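Local coordinates for protein CrmK (Actinoalloteichus sp. WH1-2216-6, PDB 5I1V) that is a flavoenzyme oxidase with covalently bound FAD that takes part in recycling a shunt product during caerulomycin biosynthesis, at residues H132-G137 with G195-Y200; T148-H153 with A390-P395; L182-T187 with Q479-R484. All blocks are in the same frame, centred on the assembly; numbering follows the deposited sequence. Where two conformers were deposited one is given.

From the N terminus, the chain passes 132-137, the end of helix 129-132 and the glycine-rich turn after it, then 148-153 at the start of strand 152-160, then helix 180-185, before strand 196-202 returns beside 152-160 and contact 1 closes the first loop. Contact 2 closes a far longer one when 390-395, between strands 374-379 and 400-408, comes back to 148-153. Contact 3 closes the longest, tying the C-terminal helix 475-485 to 182-187. All three loops cross one another, none enclosing another. T187 OG1 bonds A393 N and W183 NE1 bonds L152 O, joining contacts 2 and 3 between the FAD-binding strands and the eight-stranded-sheet region.

Contact 1 of 3, residues H132-G137 with G195-Y200; sequences HISGGG and GVITRY. With FAD (flavin-adenine dinucleotide), chain E.
I133 meets the Y200 ring with CG1 anti to its carbonyl carbon (chi1 -61°) and chi2 extended, which lays CD1 over one face; Y200, with CG likewise anti to its carbonyl carbon (chi1 -65°), points its CB toward the loop, and its ring lies against I133. I133 CD1 lies 3.9 Å from the centroid of the Y200 ring, a CH-pi contact close to the ring normal, while I133 CB comes to 3.5 Å from Y200 CZ and CG2 rests against CE1. The opposite face is met by I197 CG2, so the phenol is held between two isoleucines. Its hydroxyl hydrogen-bonds to G130 O and receives a weak bond from S134 N, at 3.3 Å from Y200 OH. With an alanine in place of Y200, the space between I133 and I197 is likely to be left unfilled and G130 O to lose the phenol hydroxyl. Both segments grip FAD. I197 reads the adenine with its backbone: I197 N donates to FAD N1A at 2.9 Å, and FAD N6A donates to I197 O over the same distance, while CD1 of I197 reaches between the adenine and S134 CB. At the other end of the cofactor, H132 ND1 and the ribityl O2' share a nearly straight hydrogen bond of 3.1 Å, with O2' near the imidazole plane and G137 CA over one face of the ring. The chemistry is therefore divided: an apolar, aromatic core joins loop to strand, while the paired backbone bonds to N1A and N6A match the hydrogen-bonding edge of adenine.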
loop_
_atom_site.group_PDB
_atom_site.type_symbol
_atom_site.label_atom_id
_atom_site.label_comp_id
_atom_site.label_asym_id
_atom_site.label_seq_id
_atom_site.Cartn_x
_atom_site.Cartn_y
_atom_site.Cartn_z
ATOM N N HIS A 132 -10.583 13.998 2.335
ATOM C CA HIS A 132 -10.027 13.896 3.675
ATOM C C HIS A 132 -9.835 15.250 4.394
ATOM O O HIS A 132 -10.294 15.449 5.527
ATOM C CB HIS A 132 -8.717 13.153 3.597
ATOM C CG HIS A 132 -8.010 13.022 4.887
ATOM N ND1 HIS A 132 -8.441 12.181 5.890
ATOM C CD2 HIS A 132 -6.886 13.613 5.347
ATOM C CE1 HIS A 132 -7.591 12.246 6.905
ATOM N NE2 HIS A 132 -6.647 13.118 6.601
ATOM N N ILE A 133 -9.190 16.200 3.726
ATOM C CA ILE A 133 -8.855 17.426 4.380
ATOM C C ILE A 133 -10.097 18.272 4.680
ATOM O O ILE A 133 -10.249 18.730 5.804
ATOM C CB ILE A 133 -7.773 18.208 3.598
ATOM C CG1 ILE A 133 -6.491 17.372 3.513
ATOM C CG2 ILE A 133 -7.501 19.528 4.305
ATOM C CD1 ILE A 133 -5.368 18.006 2.713
ATOM N N SER A 134 -11.004 18.415 3.722
ATOM C CA SER A 134 -12.181 19.271 3.851
ATOM C C SER A 134 -13.115 18.845 4.982
ATOM O O SER A 134 -13.886 19.665 5.485
ATOM C CB SER A 134 -12.980 19.340 2.527
ATOM O OG SER A 134 -13.341 18.023 2.088
ATOM N N GLY A 135 -13.072 17.580 5.371
ATOM C CA GLY A 135 -13.814 17.078 6.522
ATOM C C GLY A 135 -13.213 17.258 7.904
ATOM O O GLY A 135 -13.889 17.006 8.916
ATOM N N GLY A 136 -11.945 17.667 7.955
ATOM C CA GLY A 136 -11.207 17.844 9.204
ATOM C C GLY A 136 -10.396 16.616 9.582
ATOM O O GLY A 136 -10.498 16.122 10.685
ATOM N N GLY A 137 -9.597 16.127 8.644
ATOM C CA GLY A 137 -8.813 14.936 8.869
ATOM C C GLY A 137 -7.991 14.969 10.119
ATOM O O GLY A 137 -7.402 15.980 10.458
ATOM N N GLY A 195 -17.963 22.859 -4.395
ATOM C CA GLY A 195 -17.261 22.927 -5.657
ATOM C C GLY A 195 -16.220 21.874 -5.712
ATOM O O GLY A 195 -16.090 21.065 -4.756
ATOM N N VAL A 196 -15.457 21.839 -6.804
ATOM C CA VAL A 196 -14.425 20.829 -6.980
ATOM C C VAL A 196 -13.105 21.374 -6.456
ATOM O O VAL A 196 -12.521 22.325 -7.015
ATOM C CB VAL A 196 -14.251 20.424 -8.394
ATOM C CG1 VAL A 196 -13.169 19.330 -8.528
ATOM C CG2 VAL A 196 -15.549 19.940 -8.947
ATOM N N ILE A 197 -12.606 20.751 -5.397
ATOM C CA ILE A 197 -11.313 21.151 -4.869
ATOM C C ILE A 197 -10.242 20.612 -5.808
ATOM O O ILE A 197 -10.185 19.408 -6.002
ATOM C CB ILE A 197 -11.087 20.566 -3.450
ATOM C CG1 ILE A 197 -12.150 21.094 -2.500
ATOM C CG2 ILE A 197 -9.710 20.911 -2.875
ATOM C CD1 ILE A 197 -12.421 20.099 -1.388
ATOM N N THR A 198 -9.395 21.471 -6.381
ATOM C CA THR A 198 -8.330 20.978 -7.219
ATOM C C THR A 198 -6.991 20.805 -6.455
ATOM O O THR A 198 -6.153 19.901 -6.769
ATOM C CB THR A 198 -8.175 21.892 -8.443
ATOM O OG1 THR A 198 -8.078 23.221 -8.015
ATOM C CG2 THR A 198 -9.403 21.758 -9.315
ATOM N N ARG A 199 -6.735 21.672 -5.481
ATOM C CA ARG A 199 -5.486 21.579 -4.720
ATOM C C ARG A 199 -5.619 22.343 -3.418
ATOM O O ARG A 199 -6.450 23.193 -3.286
ATOM C CB ARG A 199 -4.254 22.090 -5.518
ATOM C CG ARG A 199 -4.339 23.539 -5.911
ATOM C CD ARG A 199 -3.490 23.912 -7.148
ATOM N NE ARG A 199 -4.068 23.385 -8.367
ATOM C CZ ARG A 199 -3.479 22.510 -9.179
ATOM N NH1 ARG A 199 -2.231 22.145 -8.975
ATOM N NH2 ARG A 199 -4.134 22.045 -10.227
ATOM N N TYR A 200 -4.761 22.011 -2.476
ATOM C CA TYR A 200 -4.740 22.589 -1.135
ATOM C C TYR A 200 -3.315 23.081 -0.969
ATOM O O TYR A 200 -2.371 22.523 -1.573
ATOM C CB TYR A 200 -4.933 21.522 -0.045
ATOM C CG TYR A 200 -6.229 20.781 0.044
ATOM C CD1 TYR A 200 -7.289 21.332 0.737
ATOM C CD2 TYR A 200 -6.383 19.497 -0.494
ATOM C CE1 TYR A 200 -8.485 20.652 0.919
ATOM C CE2 TYR A 200 -7.598 18.797 -0.334
ATOM C CZ TYR A 200 -8.643 19.381 0.387
ATOM O OH TYR A 200 -9.857 18.746 0.613
HETATM P PA FAD E . -13.948 9.989 -2.044
HETATM O O1A FAD E . -14.825 8.769 -1.916
HETATM O O2A FAD E . -13.263 10.164 -3.368
HETATM O O5B FAD E . -14.762 11.281 -1.679
HETATM C C5B FAD E . -15.340 11.495 -0.396
HETATM C C4B FAD E . -16.397 12.603 -0.503
HETATM O O4B FAD E . -15.687 13.826 -0.780
HETATM C C3B FAD E . -17.421 12.500 -1.613
HETATM O O3B FAD E . -18.573 13.225 -1.224
HETATM C C2B FAD E . -16.767 13.219 -2.760
HETATM O O2B FAD E . -17.589 13.582 -3.874
HETATM C C1B FAD E . -16.046 14.360 -2.032
HETATM N N9A FAD E . -14.786 14.746 -2.716
HETATM C C8A FAD E . -13.732 13.963 -3.100
HETATM N N7A FAD E . -12.824 14.712 -3.806
HETATM C C5A FAD E . -13.319 15.932 -3.842
HETATM C C6A FAD E . -12.826 17.163 -4.406
HETATM N N6A FAD E . -11.646 17.124 -4.994
HETATM N N1A FAD E . -13.599 18.247 -4.276
HETATM C C2A FAD E . -14.811 18.216 -3.682
HETATM N N3A FAD E . -15.316 17.111 -3.076
HETATM C C4A FAD E . -14.602 15.964 -3.208
HETATM N N1 FAD E . -10.307 9.969 8.100
HETATM C C2 FAD E . -9.557 10.521 9.082
HETATM O O2 FAD E . -9.764 11.688 9.438
HETATM N N3 FAD E . -8.566 9.855 9.712
HETATM C C4 FAD E . -8.249 8.590 9.468
HETATM O O4 FAD E . -7.296 8.035 10.055
HETATM C C4X FAD E . -8.989 7.906 8.418
HETATM N N5 FAD E . -8.720 6.609 8.109
HETATM C C5X FAD E . -9.352 6.050 7.065
HETATM C C6 FAD E . -8.978 4.780 6.627
HETATM C C7 FAD E . -9.598 4.130 5.560
HETATM C C7M FAD E . -9.122 2.736 5.134
HETATM C C8 FAD E . -10.695 4.858 4.887
HETATM C C8M FAD E . -11.448 4.240 3.741
HETATM C C9 FAD E . -11.098 6.131 5.308
HETATM C C9A FAD E . -10.460 6.759 6.376
HETATM N N10 FAD E . -10.825 8.039 6.808
HETATM C C10 FAD E . -10.081 8.658 7.795
HETATM C "C1'" FAD E . -12.052 8.688 6.344
HETATM C "C2'" FAD E . -11.766 9.591 5.188
HETATM O "O2'" FAD E . -11.244 10.807 5.685
HETATM C "C3'" FAD E . -12.968 9.828 4.336
HETATM O "O3'" FAD E . -13.452 8.546 3.850
HETATM C "C4'" FAD E . -12.656 10.800 3.178
HETATM O "O4'" FAD E . -13.873 11.464 2.838
HETATM C "C5'" FAD E . -12.085 10.055 1.989
HETATM O "O5'" FAD E . -11.733 11.011 0.989
HETATM P P FAD E . -11.471 10.423 -0.460
HETATM O O1P FAD E . -10.535 9.273 -0.392
HETATM O O2P FAD E . -11.153 11.542 -1.400
HETATM O O3P FAD E . -12.937 9.836 -0.827
#

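Contact 2 of 3, residues T148-H153 with A390-P395; sequences TVDYLH and AATAVP
V149 and V394 make the close part of this contact, methyl against methyl: in the conformer given for V394, V149 CG2 lies 3.8 Å from V394 CG2, the two side chains meeting at a slant, though V394 has a second conformer and the position of its methyl is less certain. V149 points its CB toward the 390-395 loop; chi1 of -60° leaves CG2 between backbone N and carbonyl carbon, the branch that meets V394. T392 adds a looser touch, its CG2 4.3 Å from V149 CG2. The 3-10 turn 148-150, tied by Y151 N to T148 O, leads into strand 152-160 of the five-stranded antiparallel sheet in the FAD-binding part, whereas 390-395 belongs to the connection between strands 374-379 and 400-408 of the eight-stranded antiparallel sheet. The valine pair thus bridges the two main parts of this FAD-linked oxidoreductase fold, with the side chain of V394 about 9 Å from the flavin cofactor. Toward the partly exposed side the packing thins. There D150 OD1 stands 4.4 Å from T392 CG2, and polar partners take over: R396 NH2 forms a salt bridge with D150 OD1 and a hydrogen bond with T392 OG1, while D150 OD2 accepts from L147 N.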
loop_
_atom_site.group_PDB
_atom_site.type_symbol
_atom_site.label_atom_id
_atom_site.label_comp_id
_atom_site.label_asym_id
_atom_site.label_seq_id
_atom_site.Cartn_x
_atom_site.Cartn_y
_atom_site.Cartn_z
ATOM N N THR A 148 -5.587 18.304 10.368
ATOM C CA THR A 148 -5.097 18.732 9.076
ATOM C C THR A 148 -5.528 20.161 8.768
ATOM O O THR A 148 -4.756 20.960 8.244
ATOM C CB THR A 148 -5.612 17.845 7.946
ATOM O OG1 THR A 148 -7.052 17.790 7.995
ATOM C CG2 THR A 148 -5.159 16.479 8.096
ATOM N N VAL A 149 -6.759 20.493 9.082
ATOM C CA VAL A 149 -7.271 21.812 8.755
ATOM C C VAL A 149 -6.618 22.943 9.575
ATOM O O VAL A 149 -6.656 24.107 9.168
ATOM C CB VAL A 149 -8.790 21.893 8.835
ATOM C CG1 VAL A 149 -9.432 20.904 7.860
ATOM C CG2 VAL A 149 -9.298 21.722 10.254
ATOM N N ASP A 150 -5.928 22.616 10.657
ATOM C CA ASP A 150 -5.076 23.605 11.337
ATOM C C ASP A 150 -3.840 24.085 10.546
ATOM O O ASP A 150 -3.176 25.014 10.974
ATOM C CB ASP A 150 -4.697 23.101 12.733
ATOM C CG ASP A 150 -5.938 22.857 13.610
ATOM O OD1 ASP A 150 -6.861 23.675 13.449
ATOM O OD2 ASP A 150 -6.026 21.863 14.422
ATOM N N TYR A 151 -3.574 23.467 9.398
ATOM C CA TYR A 151 -2.495 23.829 8.508
ATOM C C TYR A 151 -2.979 24.257 7.145
ATOM O O TYR A 151 -2.159 24.292 6.192
ATOM C CB TYR A 151 -1.570 22.599 8.357
ATOM C CG TYR A 151 -1.042 22.227 9.697
ATOM C CD1 TYR A 151 -1.746 21.334 10.527
ATOM C CD2 TYR A 151 0.085 22.838 10.195
ATOM C CE1 TYR A 151 -1.276 21.042 11.801
ATOM C CE2 TYR A 151 0.547 22.572 11.469
ATOM C CZ TYR A 151 -0.126 21.688 12.267
ATOM O OH TYR A 151 0.380 21.432 13.547
ATOM N N LEU A 152 -4.294 24.465 6.984
ATOM C CA LEU A 152 -4.830 24.802 5.679
ATOM C C LEU A 152 -4.590 26.302 5.380
ATOM O O LEU A 152 -5.245 27.194 5.909
ATOM C CB LEU A 152 -6.290 24.485 5.522
ATOM C CG LEU A 152 -6.908 24.669 4.113
ATOM C CD1 LEU A 152 -6.249 23.756 3.106
ATOM C CD2 LEU A 152 -8.388 24.344 4.157
ATOM N N HIS A 153 -3.623 26.541 4.551
ATOM C CA HIS A 153 -3.228 27.934 4.194
ATOM C C HIS A 153 -4.169 28.500 3.137
ATOM O O HIS A 153 -4.570 29.657 3.224
ATOM C CB HIS A 153 -1.770 27.895 3.769
ATOM C CG HIS A 153 -1.248 29.182 3.209
ATOM N ND1 HIS A 153 -0.857 30.240 4.008
ATOM C CD2 HIS A 153 -1.004 29.559 1.936
ATOM C CE1 HIS A 153 -0.369 31.210 3.244
ATOM N NE2 HIS A 153 -0.481 30.837 1.981
ATOM N N ALA A 390 -13.763 28.635 16.860
ATOM C CA ALA A 390 -14.509 29.436 15.886
ATOM C C ALA A 390 -13.768 29.595 14.578
ATOM O O ALA A 390 -14.400 29.889 13.546
ATOM C CB ALA A 390 -14.784 30.809 16.453
ATOM N N ALA A 391 -12.443 29.414 14.617
ATOM C CA ALA A 391 -11.601 29.755 13.483
ATOM C C ALA A 391 -11.678 28.716 12.359
ATOM O O ALA A 391 -11.258 29.025 11.244
ATOM C CB ALA A 391 -10.151 29.964 13.911
ATOM N N THR A 392 -12.249 27.534 12.645
ATOM C CA THR A 392 -12.473 26.474 11.639
ATOM C C THR A 392 -13.885 25.897 11.747
ATOM O O THR A 392 -14.587 26.144 12.717
ATOM C CB THR A 392 -11.399 25.326 11.742
ATOM O OG1 THR A 392 -11.289 24.903 13.096
ATOM C CG2 THR A 392 -10.052 25.856 11.314
ATOM N N ALA A 393 -14.323 25.167 10.727
ATOM C CA ALA A 393 -15.663 24.671 10.673
ATOM C C ALA A 393 -15.830 23.353 11.464
ATOM O O ALA A 393 -16.938 23.007 11.870
ATOM C CB ALA A 393 -16.094 24.491 9.235
ATOM N N VAL A 394 -14.747 22.636 11.699
ATOM C CA VAL A 394 -14.824 21.336 12.379
ATOM C C VAL A 394 -15.323 21.460 13.817
ATOM O O VAL A 394 -14.803 22.297 14.583
ATOM C CB VAL A 394 -13.453 20.619 12.470
ATOM C CG1 VAL A 394 -13.637 19.212 13.030
ATOM C CG2 VAL A 394 -12.798 20.504 11.126
ATOM N N PRO A 395 -16.296 20.608 14.224
ATOM C CA PRO A 395 -16.629 20.537 15.647
ATOM C C PRO A 395 -15.418 20.188 16.477
ATOM O O PRO A 395 -14.572 19.408 16.065
ATOM C CB PRO A 395 -17.623 19.363 15.714
ATOM C CG PRO A 395 -18.312 19.423 14.409
ATOM C CD PRO A 395 -17.198 19.718 13.450
#

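Contact 3 of 3, residues L182-T187 with Q479-R484; sequences LWWAHT and QEIKSR
This is an apolar helix-to-helix contact: I481, on helix 475-485 near the C terminus, packs against L182, W184 and A185 on helix 180-185, which precedes strand 196-202 of the FAD-binding part. One isoleucine carries almost all of it, its two branches reaching different partners. I481 CG1 is anti to the carbonyl carbon (chi1 -64°), and the extended chain sends CD1 to the benzo part of the W184 indole, 3.6 Å from W184 CE3; the side chains cross at about a right angle. On the other branch, I481 CG2 rests 3.9 Å from A185 CB and 4.4 Å from L182 N. With CG of W184 anti to the backbone N (chi1 -176°), the indole reaches I481, and its NE1 donates to A390 O in the loop of contact 2. After A185 the helix ends in polar bonds. H186 ND1 gives a nearly straight hydrogen bond of 2.7 Å to L182 O, with the oxygen in the imidazole plane, which probably fixes the turn of that ring. T187 OG1 donates to W184 O at 2.6 Å, and T187 N binds the same oxygen, so two donors hold this carbonyl. Beside the apolar patch, R484 NE forms a salt bridge with D181 OD2, joining the two helices a second time. Helix 475-485 lies in the berberine-like region, and its packing on the FAD-binding part is consistent with the C-terminal return of the chain in berberine bridge enzyme-like oxidases.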
loop_
_atom_site.group_PDB
_atom_site.type_symbol
_atom_site.label_atom_id
_atom_site.label_comp_id
_atom_site.label_asym_id
_atom_site.label_seq_id
_atom_site.Cartn_x
_atom_site.Cartn_y
_atom_site.Cartn_z
ATOM N N LEU A 182 -15.337 30.801 1.965
ATOM C CA LEU A 182 -15.067 29.576 1.218
ATOM C C LEU A 182 -13.930 28.759 1.830
ATOM O O LEU A 182 -14.018 27.513 1.932
ATOM C CB LEU A 182 -14.762 29.876 -0.259
ATOM C CG LEU A 182 -14.783 28.713 -1.223
ATOM C CD1 LEU A 182 -16.107 27.962 -1.096
ATOM C CD2 LEU A 182 -14.556 29.212 -2.646
ATOM N N TRP A 183 -12.868 29.440 2.255
ATOM C CA TRP A 183 -11.755 28.767 2.927
ATOM C C TRP A 183 -12.270 28.130 4.202
ATOM O O TRP A 183 -11.999 26.956 4.481
ATOM C CB TRP A 183 -10.592 29.719 3.207
ATOM C CG TRP A 183 -9.599 29.137 4.173
ATOM C CD1 TRP A 183 -8.529 28.366 3.884
ATOM C CD2 TRP A 183 -9.649 29.251 5.586
ATOM N NE1 TRP A 183 -7.896 27.994 5.022
ATOM C CE2 TRP A 183 -8.576 28.513 6.096
ATOM C CE3 TRP A 183 -10.521 29.903 6.473
ATOM C CZ2 TRP A 183 -8.283 28.458 7.454
ATOM C CZ3 TRP A 183 -10.284 29.804 7.810
ATOM C CH2 TRP A 183 -9.164 29.092 8.305
ATOM N N TRP A 184 -13.075 28.867 4.969
ATOM C CA TRP A 184 -13.540 28.357 6.236
ATOM C C TRP A 184 -14.412 27.119 6.093
ATOM O O TRP A 184 -14.337 26.207 6.900
ATOM C CB TRP A 184 -14.297 29.451 6.989
ATOM C CG TRP A 184 -14.766 29.077 8.369
ATOM C CD1 TRP A 184 -14.060 29.223 9.538
ATOM C CD2 TRP A 184 -16.042 28.552 8.752
ATOM N NE1 TRP A 184 -14.812 28.828 10.600
ATOM C CE2 TRP A 184 -16.033 28.411 10.160
ATOM C CE3 TRP A 184 -17.182 28.182 8.049
ATOM C CZ2 TRP A 184 -17.129 27.936 10.878
ATOM C CZ3 TRP A 184 -18.271 27.723 8.761
ATOM C CH2 TRP A 184 -18.232 27.597 10.174
ATOM N N ALA A 185 -15.253 27.123 5.063
ATOM C CA ALA A 185 -16.093 25.975 4.751
ATOM C C ALA A 185 -15.302 24.693 4.489
ATOM O O ALA A 185 -15.749 23.616 4.782
ATOM C CB ALA A 185 -16.969 26.273 3.578
ATOM N N HIS A 186 -14.113 24.847 3.956
ATOM C CA HIS A 186 -13.209 23.714 3.738
ATOM C C HIS A 186 -12.371 23.307 4.931
ATOM O O HIS A 186 -11.442 22.507 4.786
ATOM C CB HIS A 186 -12.338 24.015 2.540
ATOM C CG HIS A 186 -13.094 23.966 1.254
ATOM N ND1 HIS A 186 -13.835 25.026 0.775
ATOM C CD2 HIS A 186 -13.261 22.962 0.367
ATOM C CE1 HIS A 186 -14.424 24.670 -0.352
ATOM N NE2 HIS A 186 -14.105 23.416 -0.607
ATOM N N THR A 187 -12.676 23.816 6.119
ATOM C CA THR A 187 -11.949 23.431 7.301
ATOM C C THR A 187 -12.877 22.609 8.182
ATOM O O THR A 187 -12.842 22.720 9.400
ATOM C CB THR A 187 -11.404 24.597 8.132
ATOM O OG1 THR A 187 -12.492 25.410 8.622
ATOM C CG2 THR A 187 -10.448 25.473 7.306
ATOM N N GLN A 479 -24.601 26.491 5.581
ATOM C CA GLN A 479 -25.732 26.662 4.628
ATOM C C GLN A 479 -25.651 28.038 3.966
ATOM O O GLN A 479 -25.906 28.186 2.798
ATOM C CB GLN A 479 -27.040 26.500 5.334
ATOM C CG GLN A 479 -27.384 25.104 5.809
ATOM C CD GLN A 479 -28.793 25.073 6.324
ATOM O OE1 GLN A 479 -29.049 25.534 7.417
ATOM N NE2 GLN A 479 -29.709 24.545 5.534
ATOM N N GLU A 480 -25.273 29.059 4.717
ATOM C CA GLU A 480 -25.101 30.393 4.143
ATOM C C GLU A 480 -23.952 30.444 3.128
ATOM O O GLU A 480 -24.003 31.099 2.095
ATOM C CB GLU A 480 -24.871 31.411 5.286
ATOM C CG GLU A 480 -24.290 32.742 4.862
ATOM C CD GLU A 480 -23.918 33.630 6.063
ATOM O OE1 GLU A 480 -23.651 33.107 7.168
ATOM O OE2 GLU A 480 -23.866 34.864 5.901
ATOM N N ILE A 481 -22.857 29.781 3.438
ATOM C CA ILE A 481 -21.744 29.788 2.513
ATOM C C ILE A 481 -22.153 28.968 1.251
ATOM O O ILE A 481 -21.854 29.343 0.128
ATOM C CB ILE A 481 -20.481 29.246 3.211
ATOM C CG1 ILE A 481 -20.116 30.183 4.340
ATOM C CG2 ILE A 481 -19.330 29.086 2.231
ATOM C CD1 ILE A 481 -19.067 29.659 5.313
ATOM N N LYS A 482 -22.823 27.857 1.463
ATOM C CA LYS A 482 -23.322 27.020 0.388
ATOM C C LYS A 482 -24.161 27.824 -0.587
ATOM O O LYS A 482 -24.003 27.767 -1.807
ATOM C CB LYS A 482 -24.130 25.863 0.987
ATOM C CG LYS A 482 -24.998 25.080 -0.009
ATOM C CD LYS A 482 -24.133 24.147 -0.858
ATOM C CE LYS A 482 -24.960 23.455 -1.929
ATOM N NZ LYS A 482 -24.147 22.419 -2.602
ATOM N N SER A 483 -25.037 28.623 -0.014
ATOM C CA SER A 483 -25.957 29.393 -0.776
ATOM C C SER A 483 -25.233 30.504 -1.546
ATOM O O SER A 483 -25.654 30.878 -2.628
ATOM C CB SER A 483 -27.068 29.890 0.144
ATOM O OG SER A 483 -27.657 31.009 -0.410
ATOM N N ARG A 484 -24.113 30.992 -1.031
ATOM C CA ARG A 484 -23.372 32.009 -1.735
ATOM C C ARG A 484 -22.538 31.416 -2.865
ATOM O O ARG A 484 -22.355 32.034 -3.920
ATOM C CB ARG A 484 -22.466 32.725 -0.734
ATOM C CG ARG A 484 -21.440 33.684 -1.300
ATOM C CD ARG A 484 -21.026 34.711 -0.228
ATOM N NE ARG A 484 -19.578 34.852 -0.037
ATOM C CZ ARG A 484 -18.741 35.540 -0.823
ATOM N NH1 ARG A 484 -19.188 36.152 -1.909
ATOM N NH2 ARG A 484 -17.438 35.604 -0.522
#